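Local coordinates for protein phosphatidylserine synthase (Haemophilus influenzae, PDB 3HSI) that is a phosphatidylserine synthase of the phospholipase D superfamily, built around two large mixed beta sheets flanked by helices, at residues Thr40-Ile43 with Glu44-Asn48; Phe146-Asp150 with Thr151-Ser155. One frame throughout, in Å; residues are numbered along the deposited sequence.

Contact 1 is about two and a half turns of helix 35-48, and contact 2 is the beta hairpin of strands 146-148 and 151-155, which comes later in the chain. Their centres lie about 10 Å apart and their apolar sides press together. I46 CG1 comes 3.5 Å from F148 CE2, L45 CD1 is likewise 3.5 Å from F148 CD1, and I42 CG1 is 3.7 Å from L153 CD2. The F148 ring thus receives both L45 and I46, while I42 reaches on to L153 and F146. The helix thereby covers one face of the hairpin, whose residues fall within the phospholipase D active-site motif of the sequence.

Contact 1 (Thr40-Ile43 with Glu44-Asn48); sequences TQII and ELIRN
I43 and R47 run alongside each other, one helical turn apart: the I43 methyl CG2 sits over the centre of one face of the R47 guanidinium, 3.5 Å from both NE and CZ. The arginine chain is stretched out as far as NE, and chi1 of I43 (-64°) sets CG1 beside the backbone N and CG2 anti to it, which turns this methyl toward R47. R47 NH2 then forms a salt bridge with E72 of helix 64-79, which helps fix the rotation of the group. Elsewhere on the helix surface, Q41 bends at chi2 (-43°) so that its amide comes alongside the E44 carboxylate. NE2 to E44 OE1 is 3.2 Å, but the bond is weak, and the two planes are 49° apart. Q41 OE1 accepts a hydrogen bond from K177 NZ, so both ends of the amide have a partner. On the buried side I42 CG2 meets I46 CD1 at 3.6 Å. Beneath the side chains run straight backbone bonds, among them L45 N to Q41 O at 2.9 Å and I46 N to I42 O at 2.9 Å. N48 ND2 reaches back to E44 O at 2.6 Å, giving that carbonyl a side-chain donor. I43 and I46 pack on helix 64-79, and L45 and I46 on F148: an amphipathic alpha helix with i to i+4 pairs, packed against both helix 64-79 and strand 146-148.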
ATOM      1  N   THR C  40       0.166  37.165   5.971  1.00 22.60           N
ATOM      2  CA  THR C  40      -0.012  38.501   5.408  1.00 23.27           C
ATOM      3  C   THR C  40      -0.080  38.488   3.874  1.00 23.37           C
ATOM      4  O   THR C  40      -0.936  39.145   3.289  1.00 23.75           O
ATOM      5  CB  THR C  40       1.102  39.384   5.906  1.00 23.48           C
ATOM      6  OG1 THR C  40       1.154  39.228   7.331  1.00 25.54           O
ATOM      7  CG2 THR C  40       0.830  40.868   5.559  1.00 22.17           C
ATOM      8  N   GLN C  41       0.815  37.731   3.239  1.00 23.13           N
ATOM      9  CA  GLN C  41       0.804  37.585   1.786  1.00 24.03           C
ATOM     10  C   GLN C  41      -0.493  36.978   1.237  1.00 22.87           C
ATOM     11  O   GLN C  41      -1.084  37.541   0.327  1.00 22.99           O
ATOM     12  CB  GLN C  41       2.038  36.819   1.265  1.00 23.63           C
ATOM     13  CG  GLN C  41       3.274  37.687   1.086  1.00 27.56           C
ATOM     14  CD  GLN C  41       2.982  39.037   0.448  1.00 30.83           C
ATOM     15  OE1 GLN C  41       2.410  39.119  -0.629  1.00 32.81           O
ATOM     16  NE2 GLN C  41       3.353  40.101   1.133  1.00 33.11           N
ATOM     17  N   ILE C  42      -0.952  35.874   1.815  1.00 23.20           N
ATOM     18  CA  ILE C  42      -2.253  35.289   1.443  1.00 23.27           C
ATOM     19  C   ILE C  42      -3.332  36.379   1.424  1.00 23.77           C
ATOM     20  O   ILE C  42      -3.972  36.592   0.415  1.00 23.56           O
ATOM     21  CB  ILE C  42      -2.686  34.132   2.377  1.00 23.61           C
ATOM     22  CG1 ILE C  42      -1.743  32.947   2.229  1.00 21.54           C
ATOM     23  CG2 ILE C  42      -4.137  33.677   2.066  1.00 21.91           C
ATOM     24  CD1 ILE C  42      -1.841  32.005   3.406  1.00 21.48           C
ATOM     25  N   ILE C  43      -3.493  37.081   2.530  1.00 24.08           N
ATOM     26  CA  ILE C  43      -4.491  38.128   2.628  1.00 24.74           C
ATOM     27  C   ILE C  43      -4.368  39.226   1.554  1.00 25.04           C
ATOM     28  O   ILE C  43      -5.347  39.558   0.887  1.00 24.55           O
ATOM     29  CB  ILE C  43      -4.518  38.737   4.028  1.00 25.11           C
ATOM     30  CG1 ILE C  43      -4.954  37.657   5.026  1.00 25.29           C
ATOM     31  CG2 ILE C  43      -5.468  39.964   4.059  1.00 23.91           C
ATOM     32  CD1 ILE C  43      -4.957  38.108   6.502  1.00 26.21           C
ATOM     33  N   GLU C  44      -3.158  39.733   1.357  1.00 25.05           N
ATOM     34  CA  GLU C  44      -2.892  40.790   0.383  1.00 25.30           C
ATOM     35  C   GLU C  44      -3.184  40.326  -1.067  1.00 24.67           C
ATOM     36  O   GLU C  44      -3.731  41.085  -1.918  1.00 22.94           O
ATOM     37  CB  GLU C  44      -1.420  41.168   0.513  1.00 26.49           C
ATOM     38  CG  GLU C  44      -1.057  42.466  -0.108  1.00 31.98           C
ATOM     39  CD  GLU C  44       0.370  42.891   0.220  1.00 37.82           C
ATOM     40  OE1 GLU C  44       1.020  42.238   1.069  1.00 41.48           O
ATOM     41  OE2 GLU C  44       0.841  43.888  -0.374  1.00 39.82           O
ATOM     42  N   LEU C  45      -2.817  39.083  -1.338  1.00 22.74           N
ATOM     43  CA  LEU C  45      -3.027  38.491  -2.651  1.00 23.04           C
ATOM     44  C   LEU C  45      -4.517  38.241  -2.943  1.00 23.31           C
ATOM     45  O   LEU C  45      -4.976  38.481  -4.084  1.00 23.59           O
ATOM     46  CB  LEU C  45      -2.210  37.191  -2.805  1.00 22.89           C
ATOM     47  CG  LEU C  45      -0.716  37.465  -3.021  1.00 23.55           C
ATOM     48  CD1 LEU C  45       0.026  36.148  -3.097  1.00 22.66           C
ATOM     49  CD2 LEU C  45      -0.460  38.368  -4.272  1.00 18.66           C
ATOM     50  N   ILE C  46      -5.271  37.810  -1.923  1.00 22.37           N
ATOM     51  CA  ILE C  46      -6.712  37.591  -2.073  1.00 22.62           C
ATOM     52  C   ILE C  46      -7.406  38.927  -2.352  1.00 23.21           C
ATOM     53  O   ILE C  46      -8.206  39.019  -3.294  1.00 23.05           O
ATOM     54  CB  ILE C  46      -7.340  36.890  -0.844  1.00 22.32           C
ATOM     55  CG1 ILE C  46      -6.909  35.410  -0.773  1.00 23.12           C
ATOM     56  CG2 ILE C  46      -8.880  36.972  -0.876  1.00 21.83           C
ATOM     57  CD1 ILE C  46      -7.186  34.763   0.586  1.00 20.31           C
ATOM     58  N   ARG C  47      -7.067  39.959  -1.569  1.00 23.29           N
ATOM     59  CA  ARG C  47      -7.696  41.289  -1.706  1.00 24.50           C
ATOM     60  C   ARG C  47      -7.461  41.927  -3.044  1.00 25.40           C
ATOM     61  O   ARG C  47      -8.263  42.741  -3.490  1.00 27.00           O
ATOM     62  CB  ARG C  47      -7.227  42.255  -0.628  1.00 23.81           C
ATOM     63  CG  ARG C  47      -7.728  41.905   0.750  1.00 26.15           C
ATOM     64  CD  ARG C  47      -7.101  42.718   1.865  1.00 23.97           C
ATOM     65  NE  ARG C  47      -7.790  42.412   3.109  1.00 26.48           N
ATOM     66  CZ  ARG C  47      -7.462  42.886   4.310  1.00 27.25           C
ATOM     67  NH1 ARG C  47      -6.425  43.693   4.461  1.00 30.95           N
ATOM     68  NH2 ARG C  47      -8.175  42.541   5.373  1.00 25.38           N
ATOM     69  N   ASN C  48      -6.351  41.598  -3.682  1.00 26.45           N
ATOM     70  CA  ASN C  48      -6.034  42.233  -4.948  1.00 27.41           C
ATOM     71  C   ASN C  48      -6.418  41.450  -6.183  1.00 27.14           C
ATOM     72  O   ASN C  48      -6.351  41.989  -7.284  1.00 28.29           O
ATOM     73  CB  ASN C  48      -4.575  42.660  -4.970  1.00 27.97           C
ATOM     74  CG  ASN C  48      -4.333  43.773  -4.007  1.00 31.32           C
ATOM     75  OD1 ASN C  48      -4.793  44.906  -4.230  1.00 36.49           O
ATOM     76  ND2 ASN C  48      -3.697  43.464  -2.884  1.00 33.57           N
TER

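Contact 2 (Phe146-Asp150 with Thr151-Ser155); sequences FVFDD and TVLYS
A beta hairpin with a two-residue loop joins F146-F148 to T151-S155 through a type II' turn with D149 and D150 at its corners. F148 and T151 close it as a hydrogen-bonded pair: T151 N reaches F148 O at 2.8 Å, from 40° above the carbonyl plane, while F148 N meets T151 O in its carbonyl plane. F146 and L153 form the next such pair, L153 N lying 2.8 Å from F146 O. Between them V147 and V152 are a non-hydrogen-bonded pair, their CG2 methyls touching at 4.1 Å on the face that helix 181-195 covers. On the opposite face L153 CB lies at the edge of the F148 ring, 4.2 Å from CE1, and equally far from F146 CB. L153 CG stands anti to the backbone N (chi1 -171°), and its CD2 comes up to CD2 of the F146 ring. At the turn a water accepts from D150 N at 3.0 Å and is hydrogen-bonded to T151 OG1, while the D149 carboxylate takes the backbone N-H groups of K50 and K51. Paired backbone polar groups and apolar contacts on both faces let the strands lie largely buried, with the carboxylates of D149 and D150 and the hydroxyl of T151 gathered at the partly exposed turn.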
ATOM      1  N   PHE C 146      -0.835  28.060  -4.577  1.00 23.29           N
ATOM      2  CA  PHE C 146      -1.941  28.972  -4.611  1.00 23.03           C
ATOM      3  C   PHE C 146      -1.662  29.881  -5.795  1.00 22.99           C
ATOM      4  O   PHE C 146      -0.564  30.392  -5.951  1.00 22.44           O
ATOM      5  CB  PHE C 146      -1.972  29.871  -3.368  1.00 23.89           C
ATOM      6  CG  PHE C 146      -2.011  29.145  -2.061  1.00 24.46           C
ATOM      7  CD1 PHE C 146      -2.340  27.798  -1.979  1.00 26.64           C
ATOM      8  CD2 PHE C 146      -1.746  29.837  -0.890  1.00 27.45           C
ATOM      9  CE1 PHE C 146      -2.384  27.138  -0.753  1.00 27.70           C
ATOM     10  CE2 PHE C 146      -1.802  29.201   0.343  1.00 29.17           C
ATOM     11  CZ  PHE C 146      -2.132  27.833   0.412  1.00 28.63           C
ATOM     12  N   VAL C 147      -2.661  30.098  -6.637  1.00 22.98           N
ATOM     13  CA  VAL C 147      -2.492  30.993  -7.742  1.00 21.90           C
ATOM     14  C   VAL C 147      -3.504  32.099  -7.577  1.00 22.53           C
ATOM     15  O   VAL C 147      -4.693  31.833  -7.449  1.00 21.83           O
ATOM     16  CB  VAL C 147      -2.686  30.269  -9.091  1.00 22.40           C
ATOM     17  CG1 VAL C 147      -2.630  31.270 -10.284  1.00 21.24           C
ATOM     18  CG2 VAL C 147      -1.673  29.112  -9.245  1.00 22.08           C
ATOM     19  N   PHE C 148      -3.014  33.338  -7.562  1.00 23.19           N
ATOM     20  CA  PHE C 148      -3.872  34.521  -7.523  1.00 24.10           C
ATOM     21  C   PHE C 148      -3.546  35.272  -8.773  1.00 24.42           C
ATOM     22  O   PHE C 148      -2.450  35.825  -8.899  1.00 25.57           O
ATOM     23  CB  PHE C 148      -3.569  35.397  -6.298  1.00 24.02           C
ATOM     24  CG  PHE C 148      -3.582  34.637  -4.992  1.00 24.09           C
ATOM     25  CD1 PHE C 148      -2.429  34.033  -4.512  1.00 24.37           C
ATOM     26  CD2 PHE C 148      -4.746  34.536  -4.238  1.00 23.94           C
ATOM     27  CE1 PHE C 148      -2.438  33.351  -3.321  1.00 24.23           C
ATOM     28  CE2 PHE C 148      -4.761  33.852  -3.032  1.00 22.20           C
ATOM     29  CZ  PHE C 148      -3.623  33.248  -2.575  1.00 21.77           C
ATOM     30  N   ASP C 149      -4.494  35.304  -9.701  1.00 24.45           N
ATOM     31  CA  ASP C 149      -4.257  35.894 -10.998  1.00 24.75           C
ATOM     32  C   ASP C 149      -2.994  35.293 -11.589  1.00 24.59           C
ATOM     33  O   ASP C 149      -3.007  34.088 -11.872  1.00 24.57           O
ATOM     34  CB  ASP C 149      -4.273  37.430 -10.925  1.00 24.82           C
ATOM     35  CG  ASP C 149      -5.656  37.964 -10.594  1.00 25.62           C
ATOM     36  OD1 ASP C 149      -6.582  37.138 -10.439  1.00 25.31           O
ATOM     37  OD2 ASP C 149      -5.824  39.199 -10.483  1.00 27.25           O
ATOM     38  N   ASP C 150      -1.931  36.097 -11.735  1.00 24.62           N
ATOM     39  CA  ASP C 150      -0.648  35.676 -12.309  1.00 25.21           C
ATOM     40  C   ASP C 150       0.474  35.472 -11.250  1.00 25.25           C
ATOM     41  O   ASP C 150       1.668  35.417 -11.602  1.00 24.83           O
ATOM     42  CB  ASP C 150      -0.169  36.694 -13.348  1.00 26.39           C
ATOM     43  CG  ASP C 150      -0.990  36.682 -14.637  1.00 29.17           C
ATOM     44  OD1 ASP C 150      -1.615  35.644 -14.984  1.00 32.15           O
ATOM     45  OD2 ASP C 150      -0.991  37.734 -15.331  1.00 32.10           O
ATOM     46  N   THR C 151       0.100  35.330  -9.974  1.00 24.75           N
ATOM     47  CA  THR C 151       1.074  35.124  -8.902  1.00 24.91           C
ATOM     48  C   THR C 151       0.954  33.728  -8.254  1.00 25.16           C
ATOM     49  O   THR C 151      -0.144  33.314  -7.848  1.00 25.49           O
ATOM     50  CB  THR C 151       0.968  36.276  -7.861  1.00 24.87           C
ATOM     51  OG1 THR C 151       1.146  37.508  -8.562  1.00 25.09           O
ATOM     52  CG2 THR C 151       2.037  36.201  -6.795  1.00 23.52           C
ATOM     53  N   VAL C 152       2.073  32.998  -8.186  1.00 24.41           N
ATOM     54  CA  VAL C 152       2.116  31.740  -7.461  1.00 22.99           C
ATOM     55  C   VAL C 152       2.664  31.937  -6.038  1.00 23.13           C
ATOM     56  O   VAL C 152       3.743  32.502  -5.852  1.00 22.35           O
ATOM     57  CB  VAL C 152       2.914  30.665  -8.199  1.00 23.32           C
ATOM     58  CG1 VAL C 152       3.003  29.404  -7.362  1.00 23.10           C
ATOM     59  CG2 VAL C 152       2.253  30.321  -9.531  1.00 24.28           C
ATOM     60  N   LEU C 153       1.908  31.470  -5.039  1.00 22.34           N
ATOM     61  CA  LEU C 153       2.421  31.378  -3.676  1.00 22.57           C
ATOM     62  C   LEU C 153       2.560  29.891  -3.365  1.00 22.26           C
ATOM     63  O   LEU C 153       1.570  29.181  -3.266  1.00 22.60           O
ATOM     64  CB  LEU C 153       1.486  32.090  -2.693  1.00 21.21           C
ATOM     65  CG  LEU C 153       1.960  32.294  -1.248  1.00 23.06           C
ATOM     66  CD1 LEU C 153       3.293  33.071  -1.174  1.00 22.01           C
ATOM     67  CD2 LEU C 153       0.897  33.030  -0.394  1.00 20.08           C
ATOM     68  N   TYR C 154       3.794  29.425  -3.255  1.00 22.72           N
ATOM     69  CA  TYR C 154       4.051  28.001  -3.098  1.00 23.30           C
ATOM     70  C   TYR C 154       4.538  27.707  -1.682  1.00 23.64           C
ATOM     71  O   TYR C 154       5.448  28.376  -1.185  1.00 24.21           O
ATOM     72  CB  TYR C 154       5.063  27.515  -4.139  1.00 23.03           C
ATOM     73  CG  TYR C 154       5.141  26.000  -4.244  1.00 24.91           C
ATOM     74  CD1 TYR C 154       4.388  25.304  -5.195  1.00 22.69           C
ATOM     75  CD2 TYR C 154       5.964  25.253  -3.368  1.00 24.09           C
ATOM     76  CE1 TYR C 154       4.448  23.906  -5.274  1.00 23.46           C
ATOM     77  CE2 TYR C 154       6.024  23.882  -3.437  1.00 23.50           C
ATOM     78  CZ  TYR C 154       5.266  23.207  -4.395  1.00 24.34           C
ATOM     79  OH  TYR C 154       5.327  21.832  -4.448  1.00 24.95           O
ATOM     80  N   SER C 155       3.951  26.691  -1.052  1.00 22.76           N
ATOM     81  CA  SER C 155       4.320  26.320   0.303  1.00 23.95           C
ATOM     82  C   SER C 155       3.778  24.951   0.676  1.00 23.90           C
ATOM     83  O   SER C 155       2.723  24.526   0.177  1.00 24.30           O
ATOM     84  CB  SER C 155       3.751  27.317   1.313  1.00 23.58           C
ATOM     85  OG  SER C 155       4.163  26.944   2.607  1.00 24.01           O
TER
HETATM   86  O   HOH W   1      -0.983  38.477 -10.109  1.00 44.55           O